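Local structure of alpha-fucosidase GH29 (4PSR) at residues S430-G435 and K468-I473; V440-L445 and S462-S467. The protein hydrolyses alpha-L-fucosides as a family GH29 glycosidase and probably releases alpha-1,6-linked fucose from the reducing-end N-acetylglucosamine of glycoprotein glycans. All coordinates share one frame; numbering follows the deposited sequence. Where two conformers were deposited one is given.

Interaction 1 of 2, residues S430-G435 and K468-I473; sequences SVKNLG and KDALDI
Ser430 meets the carboxylate of Asp472 at the anti side of OD1, its OG giving a short 2.5 Å hydrogen bond only 16° out of the carboxylate plane. OG is anti to its own carbonyl carbon (chi1 -65°), which sets the hydroxyl beside the backbone N; OD2, the other carboxylate oxygen, is hydrogen-bonded to Ser467 OG, for whose one proton Ala470 O competes. The second flat group is the carbonyl of Val431, whose O takes one N-H on each face: Leu471 N across the contact at 3.0 Å, standing 44° out of the plane, and Leu434 N from the turn that follows. Val431 N in return bonds Leu471 O at 2.8 Å. Val431 and Leu471 are thus the hydrogen-bonded pair of an antiparallel ladder, and Ser430 and Asp472 the adjoining non-hydrogen-bonded pair.

Beyond Val431 the chain leaves the ladder in a 3-10 turn. Lys432 CA makes a CA-H...O contact with Asp469 O, and Gly435, with no side chain to intervene, brings CA to 3.5 Å from Ala470 C. On the sheet face of Val431 and Leu471, Leu434 lies side by side with Leu471, CB to CB 3.8 Å, and Val431 CG2 approaches Ile473 CD1. These side chains also touch strands 405-409 and 485-491, so this face of the three-stranded sheet packs against the larger antiparallel sheet of the C-terminal domain.

The chemistry divides by face: apolar groups turn to the other sheet, while on the opposite face the Ser430 hydroxyl on OD1 would be expected to favour the charged form of Asp472.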
ATOM      1  N   SER A 430     -15.697  21.065 -12.907  1.00 18.79           N
ATOM      2  CA  SER A 430     -14.995  22.312 -12.601  1.00 17.31           C
ATOM      3  C   SER A 430     -13.718  22.010 -11.830  1.00 19.64           C
ATOM      4  O   SER A 430     -13.777  21.495 -10.708  1.00 19.78           O
ATOM      5  CB  SER A 430     -15.875  23.260 -11.793  1.00 19.72           C
ATOM      6  OG  SER A 430     -16.986  23.659 -12.588  1.00 21.26           O
ATOM      7  N   VAL A 431     -12.575  22.306 -12.445  1.00 16.20           N
ATOM      8  CA  VAL A 431     -11.264  22.039 -11.856  1.00 16.01           C
ATOM      9  C   VAL A 431     -10.755  23.316 -11.204  1.00 15.25           C
ATOM     10  O   VAL A 431     -10.224  24.203 -11.885  1.00 16.73           O
ATOM     11  CB  VAL A 431     -10.266  21.511 -12.920  1.00 15.55           C
ATOM     12  CG1 VAL A 431      -8.968  21.072 -12.268  1.00 14.27           C
ATOM     13  CG2 VAL A 431     -10.897  20.367 -13.734  1.00 18.76           C
ATOM     14  N   LYS A 432     -10.896  23.421  -9.887  1.00 14.38           N
ATOM     15  CA  LYS A 432     -10.528  24.653  -9.203  1.00 14.73           C
ATOM     16  C   LYS A 432      -9.070  25.032  -9.384  1.00 18.33           C
ATOM     17  O   LYS A 432      -8.727  26.216  -9.482  1.00 18.59           O
ATOM     18  CB  LYS A 432     -10.850  24.565  -7.721  1.00 18.48           C
ATOM     19  CG  LYS A 432     -12.338  24.456  -7.445  1.00 19.64           C
ATOM     20  CD  LYS A 432     -12.606  24.352  -5.931  1.00 22.63           C
ATOM     21  CE  LYS A 432     -14.082  24.529  -5.597  1.00 66.38           C
ATOM     22  NZ  LYS A 432     -14.570  25.897  -5.940  1.00 67.41           N
ATOM     23  N   ASN A 433      -8.189  24.034  -9.397  1.00 17.17           N
ATOM     24  CA  ASN A 433      -6.772  24.311  -9.481  1.00 16.66           C
ATOM     25  C   ASN A 433      -6.264  24.686 -10.860  1.00 15.04           C
ATOM     26  O   ASN A 433      -5.071  24.879 -11.036  1.00 18.82           O
ATOM     27  CB  ASN A 433      -5.951  23.162  -8.853  1.00 14.51           C
ATOM     28  CG  ASN A 433      -6.029  23.179  -7.351  1.00 20.78           C
ATOM     29  OD1 ASN A 433      -5.460  24.050  -6.702  1.00 21.31           O
ATOM     30  ND2 ASN A 433      -6.780  22.252  -6.793  1.00 17.53           N
ATOM     31  N   LEU A 434      -7.177  24.816 -11.827  1.00 16.28           N
ATOM     32  CA  LEU A 434      -6.830  25.345 -13.141  1.00 17.44           C
ATOM     33  C   LEU A 434      -7.650  26.600 -13.469  1.00 18.49           C
ATOM     34  O   LEU A 434      -7.668  27.028 -14.630  1.00 19.00           O
ATOM     35  CB  LEU A 434      -7.005  24.274 -14.219  1.00 17.38           C
ATOM     36  CG  LEU A 434      -6.048  23.062 -14.127  1.00 17.61           C
ATOM     37  CD1 LEU A 434      -6.459  22.032 -15.159  1.00 21.05           C
ATOM     38  CD2 LEU A 434      -4.593  23.478 -14.306  1.00 21.20           C
ATOM     39  N   GLY A 435      -8.302  27.173 -12.456  1.00 18.49           N
ATOM     40  CA  GLY A 435      -9.033  28.436 -12.608  1.00 22.99           C
ATOM     41  C   GLY A 435      -8.085  29.630 -12.593  1.00 20.06           C
ATOM     42  O   GLY A 435      -6.882  29.473 -12.431  1.00 18.76           O
ATOM     43  N   LYS A 468     -12.752  32.547 -12.477  1.00 21.85           N
ATOM     44  CA  LYS A 468     -11.927  32.721 -11.289  1.00 24.16           C
ATOM     45  C   LYS A 468     -11.847  31.439 -10.499  1.00 23.87           C
ATOM     46  O   LYS A 468     -10.772  31.042 -10.056  1.00 23.58           O
ATOM     47  CB  LYS A 468     -12.504  33.808 -10.389  1.00 21.56           C
ATOM     48  CG  LYS A 468     -12.386  35.185 -10.959  1.00 23.27           C
ATOM     49  CD  LYS A 468     -13.138  36.179 -10.092  1.00 29.62           C
ATOM     50  CE  LYS A 468     -12.456  36.402  -8.757  1.00 26.99           C
ATOM     51  NZ  LYS A 468     -13.210  37.389  -7.935  1.00 29.31           N
ATOM     52  N   ASP A 469     -12.991  30.793 -10.323  0.51 25.06           N
ATOM     53  CA  ASP A 469     -13.082  29.644  -9.436  0.51 20.87           C
ATOM     54  C   ASP A 469     -12.488  28.372 -10.046  0.51 17.38           C
ATOM     55  O   ASP A 469     -11.969  27.535  -9.308  0.51 19.62           O
ATOM     56  CB  ASP A 469     -14.539  29.385  -9.049  0.51 23.28           C
ATOM     57  CG  ASP A 469     -15.114  30.456  -8.123  0.51 27.61           C
ATOM     58  OD1 ASP A 469     -14.338  31.177  -7.461  0.51 35.72           O
ATOM     59  OD2 ASP A 469     -16.356  30.560  -8.052  0.51 38.25           O
ATOM     60  N   ALA A 470     -12.548  28.219 -11.366  1.00 19.78           N
ATOM     61  CA  ALA A 470     -12.199  26.935 -11.986  1.00 19.83           C
ATOM     62  C   ALA A 470     -12.095  26.920 -13.496  1.00 19.79           C
ATOM     63  O   ALA A 470     -12.698  27.742 -14.191  1.00 21.04           O
ATOM     64  CB  ALA A 470     -13.250  25.887 -11.589  1.00 18.11           C
ATOM     65  N   LEU A 471     -11.387  25.929 -14.015  1.00 18.02           N
ATOM     66  CA  LEU A 471     -11.591  25.522 -15.398  1.00 17.31           C
ATOM     67  C   LEU A 471     -12.889  24.723 -15.463  1.00 18.13           C
ATOM     68  O   LEU A 471     -12.988  23.617 -14.915  1.00 17.16           O
ATOM     69  CB  LEU A 471     -10.424  24.687 -15.931  1.00 17.04           C
ATOM     70  CG  LEU A 471     -10.575  23.959 -17.267  1.00 19.56           C
ATOM     71  CD1 LEU A 471     -10.936  24.932 -18.400  1.00 21.70           C
ATOM     72  CD2 LEU A 471      -9.315  23.175 -17.657  1.00 20.33           C
ATOM     73  N   ASP A 472     -13.883  25.293 -16.141  1.00 17.87           N
ATOM     74  CA  ASP A 472     -15.212  24.718 -16.227  1.00 24.24           C
ATOM     75  C   ASP A 472     -15.379  23.983 -17.548  1.00 23.82           C
ATOM     76  O   ASP A 472     -15.473  24.606 -18.605  1.00 22.85           O
ATOM     77  CB  ASP A 472     -16.256  25.834 -16.077  1.00 22.20           C
ATOM     78  CG  ASP A 472     -16.184  26.514 -14.729  1.00 31.18           C
ATOM     79  OD1 ASP A 472     -16.187  25.801 -13.702  1.00 26.29           O
ATOM     80  OD2 ASP A 472     -16.110  27.761 -14.680  1.00 28.25           O
ATOM     81  N   ILE A 473     -15.421  22.656 -17.479  1.00 18.00           N
ATOM     82  CA  ILE A 473     -15.424  21.779 -18.639  1.00 21.39           C
ATOM     83  C   ILE A 473     -16.822  21.189 -18.867  1.00 22.86           C
ATOM     84  O   ILE A 473     -17.386  20.542 -17.985  1.00 19.42           O
ATOM     85  CB  ILE A 473     -14.426  20.621 -18.437  1.00 18.61           C
ATOM     86  CG1 ILE A 473     -13.018  21.177 -18.176  1.00 21.14           C
ATOM     87  CG2 ILE A 473     -14.434  19.686 -19.629  1.00 19.58           C
ATOM     88  CD1 ILE A 473     -11.957  20.105 -17.780  1.00 19.60           C
TER
HETATM   89  O   HOH W   1      -9.041  28.899  -9.334  1.00 24.11           O

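Interaction 2 of 2, residues V440-L445 and S462-S467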
ATOM      1  N   VAL A 440      -3.265  30.323 -13.146  1.00 24.14           N
ATOM      2  CA  VAL A 440      -2.902  29.402 -14.208  1.00 21.23           C
ATOM      3  C   VAL A 440      -3.213  29.995 -15.589  1.00 28.90           C
ATOM      4  O   VAL A 440      -4.327  30.453 -15.836  1.00 24.59           O
ATOM      5  CB  VAL A 440      -3.658  28.062 -13.982  1.00 24.84           C
ATOM      6  CG1 VAL A 440      -3.845  27.277 -15.255  1.00 22.74           C
ATOM      7  CG2 VAL A 440      -2.915  27.217 -12.938  1.00 29.34           C
ATOM      8  N   ASP A 441      -2.217  29.992 -16.475  1.00 23.26           N
ATOM      9  CA  ASP A 441      -2.397  30.441 -17.859  1.00 27.36           C
ATOM     10  C   ASP A 441      -2.674  29.223 -18.714  1.00 29.29           C
ATOM     11  O   ASP A 441      -1.848  28.319 -18.799  1.00 32.24           O
ATOM     12  CB  ASP A 441      -1.145  31.166 -18.362  1.00 27.90           C
ATOM     13  CG  ASP A 441      -1.377  31.923 -19.674  1.00 37.55           C
ATOM     14  OD1 ASP A 441      -2.133  31.438 -20.554  1.00 31.22           O
ATOM     15  OD2 ASP A 441      -0.785  33.013 -19.821  1.00 48.57           O
ATOM     16  N   LEU A 442      -3.847  29.192 -19.338  1.00 22.77           N
ATOM     17  CA  LEU A 442      -4.250  28.057 -20.152  1.00 21.53           C
ATOM     18  C   LEU A 442      -3.982  28.213 -21.657  1.00 21.17           C
ATOM     19  O   LEU A 442      -4.503  27.445 -22.465  1.00 21.96           O
ATOM     20  CB  LEU A 442      -5.726  27.721 -19.919  1.00 23.35           C
ATOM     21  CG  LEU A 442      -6.089  27.163 -18.532  1.00 20.45           C
ATOM     22  CD1 LEU A 442      -7.588  26.895 -18.492  1.00 22.22           C
ATOM     23  CD2 LEU A 442      -5.329  25.873 -18.206  1.00 23.31           C
ATOM     24  N   GLU A 443      -3.129  29.175 -22.011  1.00 24.04           N
ATOM     25  CA  GLU A 443      -2.766  29.374 -23.417  1.00 32.69           C
ATOM     26  C   GLU A 443      -2.221  28.078 -24.006  1.00 22.87           C
ATOM     27  O   GLU A 443      -2.446  27.767 -25.160  1.00 26.21           O
ATOM     28  CB  GLU A 443      -1.723  30.490 -23.574  1.00 32.18           C
ATOM     29  CG  GLU A 443      -0.363  30.163 -22.964  1.00 40.67           C
ATOM     30  CD  GLU A 443       0.622  31.314 -23.059  1.00 88.56           C
ATOM     31  OE1 GLU A 443       0.400  32.233 -23.880  1.00 91.19           O
ATOM     32  OE2 GLU A 443       1.621  31.300 -22.308  1.00 97.11           O
ATOM     33  N   SER A 444      -1.528  27.301 -23.173  1.00 24.57           N
ATOM     34  CA  SER A 444      -0.878  26.085 -23.645  1.00 25.28           C
ATOM     35  C   SER A 444      -1.769  24.843 -23.607  1.00 22.42           C
ATOM     36  O   SER A 444      -1.320  23.759 -23.973  1.00 20.91           O
ATOM     37  CB  SER A 444       0.381  25.800 -22.829  1.00 28.39           C
ATOM     38  OG  SER A 444       0.044  25.372 -21.524  1.00 38.02           O
ATOM     39  N   LEU A 445      -3.020  24.994 -23.173  1.00 19.26           N
ATOM     40  CA  LEU A 445      -3.946  23.863 -23.205  1.00 20.69           C
ATOM     41  C   LEU A 445      -4.439  23.520 -24.619  1.00 26.40           C
ATOM     42  O   LEU A 445      -5.315  24.188 -25.161  1.00 24.95           O
ATOM     43  CB  LEU A 445      -5.132  24.094 -22.258  1.00 21.35           C
ATOM     44  CG  LEU A 445      -6.150  22.948 -22.195  1.00 21.24           C
ATOM     45  CD1 LEU A 445      -5.509  21.644 -21.742  1.00 22.42           C
ATOM     46  CD2 LEU A 445      -7.283  23.334 -21.272  1.00 23.98           C
ATOM     47  N   SER A 462     -15.417  19.888 -26.415  1.00 27.41           N
ATOM     48  CA  SER A 462     -15.335  21.109 -27.212  1.00 31.05           C
ATOM     49  C   SER A 462     -15.436  22.387 -26.391  1.00 48.75           C
ATOM     50  O   SER A 462     -14.744  23.362 -26.685  1.00 43.70           O
ATOM     51  CB  SER A 462     -16.437  21.114 -28.275  1.00 44.01           C
ATOM     52  OG  SER A 462     -16.276  20.038 -29.185  1.00 48.82           O
ATOM     53  N   GLU A 463     -16.299  22.389 -25.376  1.00 29.51           N
ATOM     54  CA  GLU A 463     -16.590  23.609 -24.638  1.00 29.57           C
ATOM     55  C   GLU A 463     -15.931  23.606 -23.263  1.00 22.85           C
ATOM     56  O   GLU A 463     -16.133  22.680 -22.477  1.00 27.23           O
ATOM     57  CB  GLU A 463     -18.097  23.788 -24.453  1.00 25.54           C
ATOM     58  CG  GLU A 463     -18.953  23.422 -25.653  1.00 54.97           C
ATOM     59  CD  GLU A 463     -20.440  23.499 -25.337  1.00 64.91           C
ATOM     60  OE1 GLU A 463     -20.812  24.258 -24.416  1.00 65.11           O
ATOM     61  OE2 GLU A 463     -21.232  22.794 -25.999  1.00 68.83           O
ATOM     62  N   TRP A 464     -15.127  24.633 -23.007  0.62 25.02           N
ATOM     63  CA  TRP A 464     -14.582  24.909 -21.675  0.62 30.83           C
ATOM     64  C   TRP A 464     -14.227  26.393 -21.524  0.62 29.67           C
ATOM     65  O   TRP A 464     -13.815  27.040 -22.490  0.62 34.26           O
ATOM     66  CB  TRP A 464     -13.368  24.016 -21.354  0.62 27.64           C
ATOM     67  CG  TRP A 464     -12.201  24.100 -22.315  0.62 27.84           C
ATOM     68  CD1 TRP A 464     -11.925  23.246 -23.346  0.62 20.53           C
ATOM     69  CD2 TRP A 464     -11.139  25.070 -22.309  0.62 27.31           C
ATOM     70  NE1 TRP A 464     -10.772  23.630 -23.987  0.62 25.05           N
ATOM     71  CE2 TRP A 464     -10.267  24.743 -23.367  0.62 23.30           C
ATOM     72  CE3 TRP A 464     -10.842  26.184 -21.512  0.62 18.72           C
ATOM     73  CZ2 TRP A 464      -9.127  25.491 -23.654  0.62 24.54           C
ATOM     74  CZ3 TRP A 464      -9.706  26.921 -21.797  0.62 30.20           C
ATOM     75  CH2 TRP A 464      -8.862  26.568 -22.860  0.62 21.78           C
ATOM     76  N   GLU A 465     -14.428  26.933 -20.322  1.00 25.51           N
ATOM     77  CA  GLU A 465     -14.129  28.323 -20.023  1.00 26.65           C
ATOM     78  C   GLU A 465     -13.420  28.327 -18.693  1.00 26.98           C
ATOM     79  O   GLU A 465     -13.684  27.461 -17.867  1.00 27.37           O
ATOM     80  CB  GLU A 465     -15.402  29.168 -19.851  1.00 27.46           C
ATOM     81  CG  GLU A 465     -16.253  29.381 -21.076  1.00 44.90           C
ATOM     82  CD  GLU A 465     -15.598  30.262 -22.124  1.00 35.21           C
ATOM     83  OE1 GLU A 465     -14.726  31.112 -21.790  1.00 29.24           O
ATOM     84  OE2 GLU A 465     -15.972  30.090 -23.299  1.00 37.97           O
ATOM     85  N   GLN A 466     -12.562  29.319 -18.482  1.00 22.76           N
ATOM     86  CA  GLN A 466     -11.828  29.491 -17.235  1.00 23.02           C
ATOM     87  C   GLN A 466     -12.411  30.651 -16.439  1.00 28.53           C
ATOM     88  O   GLN A 466     -12.214  31.812 -16.790  1.00 28.85           O
ATOM     89  CB  GLN A 466     -10.343  29.750 -17.520  1.00 21.44           C
ATOM     90  CG  GLN A 466      -9.473  29.745 -16.285  1.00 19.22           C
ATOM     91  CD  GLN A 466      -8.059  30.201 -16.544  1.00 33.76           C
ATOM     92  OE1 GLN A 466      -7.818  31.141 -17.309  1.00 24.42           O
ATOM     93  NE2 GLN A 466      -7.105  29.544 -15.889  1.00 24.77           N
ATOM     94  N   SER A 467     -13.126  30.335 -15.366  1.00 20.66           N
ATOM     95  CA  SER A 467     -13.591  31.342 -14.424  1.00 24.85           C
ATOM     96  C   SER A 467     -12.533  31.567 -13.353  1.00 26.62           C
ATOM     97  O   SER A 467     -11.509  30.861 -13.337  1.00 21.40           O
ATOM     98  CB  SER A 467     -14.918  30.892 -13.789  1.00 24.04           C
ATOM     99  OG  SER A 467     -14.768  29.701 -13.003  1.00 24.74           O
TER
HETATM  100  O   HOH W   2      -5.773  31.418 -19.041  1.00 24.16           O
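Gln466 and Val440 supply the one direct hydrogen bond: NE2 donates to Val440 O at 2.9 Å, nearly straight at 167°, with the acceptor close to the plane of the amide. The side chain spans the gap because CG is anti to the backbone N (chi1 -172°) and the chain stays extended beyond it. A water adds a second polar link, giving a proton to Gln466 OE1 at 2.7 Å and accepting from Leu442 N. Both ends of the amide are therefore tied to the 440-445 loop, which fixes its flip.

Two leucines make the van der Waals contacts. Leu442 crosses the amide, its CG 3.7 Å from Gln466 NE2, and its CD1 makes an apolar contact 3.9 Å from Trp464 CZ3. Leu445 comes tip to tip with Trp464, one of whose two deposited conformers is described: CD2 sits over the face of the six-membered ring in a CH-pi contact, 3.9 Å from its centroid.

Within the loop, Asp441 OD1 accepts from Glu443 N in an Asx turn, and a type I turn from Leu442 carries the chain into strand 445-451. Leu442 and Leu445 also touch Phe491 of strand 485-491, while Leu442 and Trp464 touch Leu471 of strand 471-474, placing the contact between edge strand 464-466 of the small sheet and strand 485-491 of the larger one.

Interactions 1 and 2 have centres about 9 Å apart and share the three-stranded sheet of the C-terminal domain, with strand 471-474 in the middle. Strand 464-466 joins it through the backbone, Asp472 N lying 2.8 Å from Glu465 O in a probable hydrogen bond. Gln466 NE2 connects the contacts a second way: besides its partner in 440-445 it reaches Leu434 O at 2.9 Å, so one amide holds both loop segments between strands 428-431 and 445-451. Neither contact includes a residue beside the bound fucose, whose site is formed by the catalytic TIM barrel; the two centres lie about 31 and 35 Å from the centre of the chain.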